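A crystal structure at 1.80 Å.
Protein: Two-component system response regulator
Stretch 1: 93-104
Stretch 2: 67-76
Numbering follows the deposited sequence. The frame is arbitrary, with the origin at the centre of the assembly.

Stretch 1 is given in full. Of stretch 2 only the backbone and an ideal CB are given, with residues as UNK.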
ATOM      1  N   ASP A  93      14.365   7.812   3.969  1.00 18.92           N
ATOM      2  CA  ASP A  93      15.039   8.311   2.774  1.00 19.13           C
ATOM      3  C   ASP A  93      14.514   7.616   1.512  1.00 18.72           C
ATOM      4  O   ASP A  93      14.317   8.245   0.479  1.00 17.60           O
ATOM      5  CB  ASP A  93      16.573   8.215   2.875  1.00 19.78           C
ATOM      6  CG  ASP A  93      17.098   6.762   2.995  1.00 20.91           C
ATOM      7  OD1 ASP A  93      16.412   5.909   3.583  1.00 23.62           O
ATOM      8  OD2 ASP A  93      18.231   6.483   2.510  1.00 24.77           O
ATOM      9  N   LEU A  94      14.305   6.310   1.596  1.00 18.77           N
ATOM     10  CA  LEU A  94      13.761   5.555   0.461  1.00 18.13           C
ATOM     11  C   LEU A  94      12.275   5.872   0.204  1.00 18.27           C
ATOM     12  O   LEU A  94      11.852   5.897  -0.945  1.00 17.33           O
ATOM     13  CB  LEU A  94      13.949   4.042   0.701  1.00 19.60           C
ATOM     14  CG  LEU A  94      15.422   3.625   0.833  1.00 18.95           C
ATOM     15  CD1 LEU A  94      15.464   2.083   0.980  1.00 24.49           C
ATOM     16  CD2 LEU A  94      16.274   4.078  -0.345  1.00 23.59           C
ATOM     17  N   ALA A  95      11.514   6.170   1.258  1.00 17.59           N
ATOM     18  CA  ALA A  95      10.116   6.606   1.084  1.00 17.06           C
ATOM     19  C   ALA A  95      10.057   7.960   0.351  1.00 17.48           C
ATOM     20  O   ALA A  95       9.280   8.117  -0.575  1.00 16.30           O
ATOM     21  CB  ALA A  95       9.398   6.697   2.404  1.00 17.57           C
ATOM     22  N   VAL A  96      10.921   8.901   0.730  1.00 16.43           N
ATOM     23  CA  VAL A  96      11.012  10.178   0.046  1.00 16.31           C
ATOM     24  C   VAL A  96      11.396   9.939  -1.422  1.00 16.44           C
ATOM     25  O   VAL A  96      10.812  10.536  -2.313  1.00 15.75           O
ATOM     26  CB  VAL A  96      11.992  11.133   0.801  1.00 15.94           C
ATOM     27  CG1 VAL A  96      12.272  12.388  -0.026  1.00 17.45           C
ATOM     28  CG2 VAL A  96      11.369  11.497   2.151  1.00 17.06           C
ATOM     29  N   ARG A  97      12.347   9.049  -1.690  1.00 16.43           N
ATOM     30  CA  ARG A  97      12.683   8.725  -3.086  1.00 17.70           C
ATOM     31  C   ARG A  97      11.468   8.136  -3.799  1.00 16.93           C
ATOM     32  O   ARG A  97      11.224   8.445  -4.972  1.00 17.32           O
ATOM     33  CB  ARG A  97      13.872   7.766  -3.143  1.00 19.39           C
ATOM     34  CG  ARG A  97      14.282   7.361  -4.538  1.00 22.09           C
ATOM     35  CD  ARG A  97      15.551   6.535  -4.434  1.00 29.04           C
ATOM     36  NE  ARG A  97      15.614   5.585  -5.534  1.00 36.73           N
ATOM     37  CZ  ARG A  97      16.527   4.623  -5.639  1.00 40.85           C
ATOM     38  NH1 ARG A  97      17.474   4.495  -4.710  1.00 39.12           N
ATOM     39  NH2 ARG A  97      16.489   3.796  -6.683  1.00 42.22           N
ATOM     40  N   GLY A  98      10.695   7.312  -3.085  1.00 15.85           N
ATOM     41  CA  GLY A  98       9.421   6.791  -3.632  1.00 16.64           C
ATOM     42  C   GLY A  98       8.471   7.879  -4.124  1.00 16.51           C
ATOM     43  O   GLY A  98       7.897   7.758  -5.221  1.00 17.30           O
ATOM     44  N   ILE A  99       8.278   8.926  -3.316  1.00 15.36           N
ATOM     45  CA  ILE A  99       7.442  10.069  -3.706  1.00 14.74           C
ATOM     46  C   ILE A  99       8.003  10.656  -5.015  1.00 15.64           C
ATOM     47  O   ILE A  99       7.274  10.970  -5.973  1.00 15.86           O
ATOM     48  CB  ILE A  99       7.406  11.177  -2.613  1.00 14.81           C
ATOM     49  CG1 ILE A  99       6.806  10.609  -1.301  1.00 14.09           C
ATOM     50  CG2 ILE A  99       6.676  12.444  -3.142  1.00 14.83           C
ATOM     51  CD1 ILE A  99       5.443   9.896  -1.470  1.00 13.78           C
ATOM     52  N   LYS A 100       9.310  10.839  -5.044  1.00 15.30           N
ATOM     53  CA  LYS A 100       9.953  11.375  -6.276  1.00 18.03           C
ATOM     54  C   LYS A 100       9.660  10.499  -7.488  1.00 19.37           C
ATOM     55  O   LYS A 100       9.559  10.998  -8.625  1.00 21.02           O
ATOM     56  CB  LYS A 100      11.462  11.462  -6.093  1.00 17.49           C
ATOM     57  CG  LYS A 100      11.858  12.553  -5.122  1.00 17.24           C
ATOM     58  CD  LYS A 100      13.333  12.439  -4.764  1.00 18.26           C
ATOM     59  CE  LYS A 100      13.635  13.444  -3.671  1.00 19.24           C
ATOM     60  NZ  LYS A 100      15.108  13.444  -3.358  1.00 17.37           N
ATOM     61  N   GLU A 101       9.522   9.210  -7.240  1.00 20.32           N
ATOM     62  CA  GLU A 101       9.381   8.210  -8.308  1.00 22.41           C
ATOM     63  C   GLU A 101       7.909   7.832  -8.543  1.00 23.05           C
ATOM     64  O   GLU A 101       7.606   6.855  -9.245  1.00 24.53           O
ATOM     65  CB  GLU A 101      10.252   6.981  -8.019  1.00 23.17           C
ATOM     66  CG  GLU A 101      11.797   7.281  -8.003  1.00 23.63           C
ATOM     67  CD  GLU A 101      12.684   6.059  -7.726  1.00 26.04           C
ATOM     68  OE1 GLU A 101      12.176   4.917  -7.491  1.00 28.27           O
ATOM     69  OE2 GLU A 101      13.926   6.233  -7.772  1.00 28.18           O
ATOM     70  N   GLY A 102       7.001   8.583  -7.919  1.00 22.02           N
ATOM     71  CA  GLY A 102       5.584   8.552  -8.269  1.00 21.67           C
ATOM     72  C   GLY A 102       4.641   7.870  -7.277  1.00 21.13           C
ATOM     73  O   GLY A 102       3.452   7.725  -7.574  1.00 21.95           O
ATOM     74  N   ALA A 103       5.144   7.434  -6.114  1.00 18.85           N
ATOM     75  CA  ALA A 103       4.244   7.008  -5.025  1.00 17.20           C
ATOM     76  C   ALA A 103       3.280   8.139  -4.622  1.00 16.90           C
ATOM     77  O   ALA A 103       3.662   9.312  -4.593  1.00 16.45           O
ATOM     78  CB  ALA A 103       5.057   6.550  -3.799  1.00 17.18           C
ATOM     79  N   SER A 104       2.041   7.803  -4.266  1.00 16.64           N
ATOM     80  CA  SER A 104       1.052   8.805  -3.905  1.00 17.85           C
ATOM     81  C   SER A 104       1.278   9.441  -2.551  1.00 18.05           C
ATOM     82  O   SER A 104       0.935  10.599  -2.371  1.00 18.04           O
ATOM     83  CB  SER A 104      -0.360   8.211  -3.954  1.00 18.79           C
ATOM     84  OG  SER A 104      -0.663   7.913  -5.301  1.00 21.76           O
ATOM     85  N   UNK A  67      10.636  -2.355  -2.052  1.00 31.36           N
ATOM     86  CA  UNK A  67       9.464  -1.510  -2.263  1.00 29.12           C
ATOM     87  C   UNK A  67       9.515  -0.659  -3.509  1.00 27.78           C
ATOM     88  O   UNK A  67       8.507  -0.546  -4.219  1.00 27.99           O
ATOM     89  CB  UNK A  67       9.272  -0.595  -1.052  1.00 29.12           C
ATOM     90  N   UNK A  68      10.671  -0.046  -3.782  1.00 26.50           N
ATOM     91  CA  UNK A  68      10.755   0.857  -4.941  1.00 25.13           C
ATOM     92  C   UNK A  68      10.578   0.100  -6.254  1.00 24.45           C
ATOM     93  O   UNK A  68       9.902   0.550  -7.172  1.00 22.33           O
ATOM     94  CB  UNK A  68      12.096   1.593  -4.946  1.00 25.13           C
ATOM     95  N   UNK A  69      11.186  -1.079  -6.323  1.00 24.62           N
ATOM     96  CA  UNK A  69      10.985  -1.962  -7.468  1.00 24.97           C
ATOM     97  C   UNK A  69       9.508  -2.280  -7.702  1.00 24.52           C
ATOM     98  O   UNK A  69       8.985  -2.142  -8.820  1.00 23.64           O
ATOM     99  CB  UNK A  69      11.768  -3.261  -7.267  1.00 24.97           C
ATOM    100  N   UNK A  70       8.816  -2.690  -6.639  1.00 24.33           N
ATOM    101  CA  UNK A  70       7.390  -3.039  -6.746  1.00 23.90           C
ATOM    102  C   UNK A  70       6.503  -1.840  -7.047  1.00 23.02           C
ATOM    103  O   UNK A  70       5.517  -1.938  -7.776  1.00 21.88           O
ATOM    104  CB  UNK A  70       6.917  -3.700  -5.450  1.00 23.90           C
ATOM    105  N   UNK A  71       6.861  -0.682  -6.500  1.00 21.41           N
ATOM    106  CA  UNK A  71       6.123   0.542  -6.836  1.00 20.58           C
ATOM    107  C   UNK A  71       6.185   0.744  -8.337  1.00 20.96           C
ATOM    108  O   UNK A  71       5.186   1.058  -9.000  1.00 20.14           O
ATOM    109  CB  UNK A  71       6.689   1.759  -6.101  1.00 20.58           C
ATOM    110  N   UNK A  72       7.373   0.554  -8.888  1.00 20.50           N
ATOM    111  CA  UNK A  72       7.580   0.853 -10.288  1.00 22.24           C
ATOM    112  C   UNK A  72       6.785  -0.108 -11.162  1.00 21.62           C
ATOM    113  O   UNK A  72       6.204   0.282 -12.166  1.00 21.55           O
ATOM    114  CB  UNK A  72       9.069   0.788 -10.634  1.00 22.24           C
ATOM    115  N   UNK A  73       6.780  -1.369 -10.767  1.00 22.48           N
ATOM    116  CA  UNK A  73       6.141  -2.401 -11.586  1.00 23.39           C
ATOM    117  C   UNK A  73       4.642  -2.241 -11.546  1.00 23.29           C
ATOM    118  O   UNK A  73       3.972  -2.357 -12.560  1.00 25.03           O
ATOM    119  CB  UNK A  73       6.535  -3.801 -11.113  1.00 23.39           C
ATOM    120  N   UNK A  74       4.104  -1.924 -10.370  1.00 23.62           N
ATOM    121  CA  UNK A  74       2.684  -1.634 -10.282  1.00 23.74           C
ATOM    122  C   UNK A  74       2.324  -0.432 -11.147  1.00 24.91           C
ATOM    123  O   UNK A  74       1.363  -0.479 -11.906  1.00 25.90           O
ATOM    124  CB  UNK A  74       2.279  -1.384  -8.828  1.00 23.74           C
ATOM    125  N   UNK A  75       3.096   0.656 -11.066  1.00 25.65           N
ATOM    126  CA  UNK A  75       2.757   1.864 -11.844  1.00 26.34           C
ATOM    127  C   UNK A  75       2.917   1.634 -13.350  1.00 26.98           C
ATOM    128  O   UNK A  75       2.249   2.266 -14.162  1.00 27.31           O
ATOM    129  CB  UNK A  75       3.637   3.037 -11.407  1.00 26.34           C
ATOM    130  N   UNK A  76       3.800   0.717 -13.720  1.00 27.14           N
ATOM    131  CA  UNK A  76       4.019   0.413 -15.129  1.00 27.41           C
ATOM    132  C   UNK A  76       2.734  -0.092 -15.789  1.00 27.57           C
ATOM    133  O   UNK A  76       2.400   0.304 -16.910  1.00 27.93           O
ATOM    134  CB  UNK A  76       5.134  -0.624 -15.280  1.00 27.41           C
TER

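Two helices run nearly parallel here, 93-100 and 67-76, their axes 10.4 Å apart at closest approach and 17° from each other in direction. No hydrogen bond joins the stretches directly, so the direct contact is one of packing, with one water bridging at its far end.

Position 67 opens the visible helix with ordinary helical angles (-55/-43), and its ideal CB finds nothing of stretch 1 within 5.5 Å. The contact sets no rule here, and many residues would fit; the deposited one is Gly67.

Position 68 is the heart of the contact. Its CA lies 6.2 Å from the CA of Gly98, and its CB points toward stretch 1. In front of it are the bare backbone of Gly98, the side chain of Leu94, and the pair formed by Arg97 and Glu101, whose salt bridge, Arg97 NE to Glu101 OE2 at 2.9 Å, pairs the two charges with each other. A medium-sized apolar side chain suits such a place; leucine, isoleucine or methionine could be considered. The residue is Leu68, with chi1 m and chi2 t. Its CD2 settles 3.5 Å from Gly98 CA, an approach made over a residue that carries no side chain, and 3.7 Å from Leu94 O. Its CD1 covers one face of the Arg97 guanidinium, 3.7 Å from Arg97 NE, and lies 4.4 Å from Leu94 CD2. Leu68 gives up 106 Å² to the other stretch, the largest share of any residue in the contact.

Position 69 points away and position 70 is out of reach, so stretch 1 constrains neither. They are Phe69 and Trp70.

Position 71 again points toward stretch 1, one helical turn after 68. The CA of position 71 is 7.0 Å from the CA of Ala103, yet the ideal CB has no atom of stretch 1 close by, which leaves a gap to be filled by a side chain with some length. The surroundings are the methyl of Ala103 and backbone atoms of Gly98, Glu101 and Gly102, so leucine or methionine would serve. Leu71, chi1 t and chi2 p, spans the gap with both methyls: CD1 reaches Ala103 CB at 3.9 Å, and CD2 lies 3.7 Å from Gly98 O.

Position 72 points sideways, leaving a wide choice, polar residues included. His72 stays clear, its ND1 5.4 Å from Glu101 O at the nearest. Positions 73 and 74 are out of reach and hold Glu73 and Ile74.

Position 75 points toward the loop after the helix, where Gly102 has phi/psi of 108/5 and offers its carbonyl oxygen. A long side chain with an apolar stem and a donor at its tip would suit, lysine, arginine or perhaps glutamine. In Lys75 three successive m angles fold the chain so that CE lies 4.0 Å from Gly102 O. A water completes the link, accepting from Lys75 NZ at 2.7 Å and donating to Gly102 O at 2.9 Å; Ser104 OG is 2.8 Å from the same water oxygen.

Position 76 is out of reach. Arg76 turns to its own helix, its NH2 bridging to Glu73 OE2 at 2.9 Å.

Stretch 2, residues 67-76: GLFWLHEIKR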
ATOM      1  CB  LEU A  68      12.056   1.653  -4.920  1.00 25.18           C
ATOM      2  CG  LEU A  68      12.144   2.602  -3.721  1.00 25.43           C
ATOM      3  CD1 LEU A  68      13.553   3.162  -3.618  1.00 25.26           C
ATOM      4  CD2 LEU A  68      11.088   3.720  -3.889  1.00 23.26           C
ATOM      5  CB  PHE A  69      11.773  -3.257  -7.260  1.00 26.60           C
ATOM      6  CG  PHE A  69      11.452  -4.301  -8.274  1.00 29.24           C
ATOM      7  CD1 PHE A  69      12.102  -4.315  -9.505  1.00 32.22           C
ATOM      8  CD2 PHE A  69      10.466  -5.237  -8.022  1.00 30.24           C
ATOM      9  CE1 PHE A  69      11.787  -5.276 -10.465  1.00 33.14           C
ATOM     10  CE2 PHE A  69      10.129  -6.190  -8.975  1.00 32.76           C
ATOM     11  CZ  PHE A  69      10.798  -6.206 -10.199  1.00 31.05           C
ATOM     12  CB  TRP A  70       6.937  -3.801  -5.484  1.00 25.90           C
ATOM     13  CG  TRP A  70       7.567  -5.151  -5.443  1.00 27.52           C
ATOM     14  CD1 TRP A  70       8.566  -5.587  -4.593  1.00 29.20           C
ATOM     15  CD2 TRP A  70       7.300  -6.234  -6.337  1.00 28.47           C
ATOM     16  NE1 TRP A  70       8.897  -6.899  -4.890  1.00 30.85           N
ATOM     17  CE2 TRP A  70       8.140  -7.311  -5.960  1.00 30.36           C
ATOM     18  CE3 TRP A  70       6.412  -6.411  -7.399  1.00 29.15           C
ATOM     19  CZ2 TRP A  70       8.124  -8.541  -6.626  1.00 30.78           C
ATOM     20  CZ3 TRP A  70       6.397  -7.629  -8.060  1.00 30.15           C
ATOM     21  CH2 TRP A  70       7.252  -8.675  -7.680  1.00 28.90           C
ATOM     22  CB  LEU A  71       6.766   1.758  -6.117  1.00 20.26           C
ATOM     23  CG  LEU A  71       6.460   3.163  -6.644  1.00 21.57           C
ATOM     24  CD1 LEU A  71       4.991   3.554  -6.372  1.00 20.76           C
ATOM     25  CD2 LEU A  71       7.418   4.131  -5.913  1.00 20.32           C
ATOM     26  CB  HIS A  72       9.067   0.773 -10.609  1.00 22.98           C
ATOM     27  CG  HIS A  72       9.408   1.341 -11.943  1.00 29.43           C
ATOM     28  ND1 HIS A  72       9.407   2.698 -12.188  1.00 34.69           N
ATOM     29  CD2 HIS A  72       9.759   0.744 -13.105  1.00 32.80           C
ATOM     30  CE1 HIS A  72       9.742   2.911 -13.452  1.00 37.67           C
ATOM     31  NE2 HIS A  72       9.952   1.741 -14.032  1.00 36.23           N
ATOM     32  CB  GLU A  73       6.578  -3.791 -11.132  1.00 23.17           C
ATOM     33  CG  GLU A  73       8.055  -4.063 -11.435  1.00 26.16           C
ATOM     34  CD  GLU A  73       8.397  -3.856 -12.924  1.00 29.05           C
ATOM     35  OE1 GLU A  73       7.568  -4.225 -13.792  1.00 30.20           O
ATOM     36  OE2 GLU A  73       9.475  -3.291 -13.193  1.00 28.02           O
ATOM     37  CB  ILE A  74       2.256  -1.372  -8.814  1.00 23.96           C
ATOM     38  CG1 ILE A  74       2.397  -2.651  -7.966  1.00 22.48           C
ATOM     39  CG2 ILE A  74       0.884  -0.742  -8.775  1.00 24.30           C
ATOM     40  CD1 ILE A  74       2.229  -2.416  -6.417  1.00 24.11           C
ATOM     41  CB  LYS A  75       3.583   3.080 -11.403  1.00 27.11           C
ATOM     42  CG  LYS A  75       3.464   3.451  -9.910  1.00 28.63           C
ATOM     43  CD  LYS A  75       2.030   3.730  -9.437  1.00 31.27           C
ATOM     44  CE  LYS A  75       1.544   5.078  -9.931  1.00 34.12           C
ATOM     45  NZ  LYS A  75       0.243   5.470  -9.338  1.00 33.85           N
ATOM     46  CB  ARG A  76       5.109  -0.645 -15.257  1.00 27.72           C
ATOM     47  CG  ARG A  76       5.724  -0.745 -16.646  1.00 28.76           C
ATOM     48  CD  ARG A  76       6.468  -2.075 -16.809  1.00 27.57           C
ATOM     49  NE  ARG A  76       7.709  -2.183 -16.035  1.00 29.44           N
ATOM     50  CZ  ARG A  76       8.904  -1.733 -16.435  1.00 32.29           C
ATOM     51  NH1 ARG A  76       9.052  -1.083 -17.603  1.00 30.88           N
ATOM     52  NH2 ARG A  76       9.963  -1.922 -15.654  1.00 32.12           N
TER
HETATM   53  O   HOH W   1       0.972   6.298  -6.895  1.00 25.64           O
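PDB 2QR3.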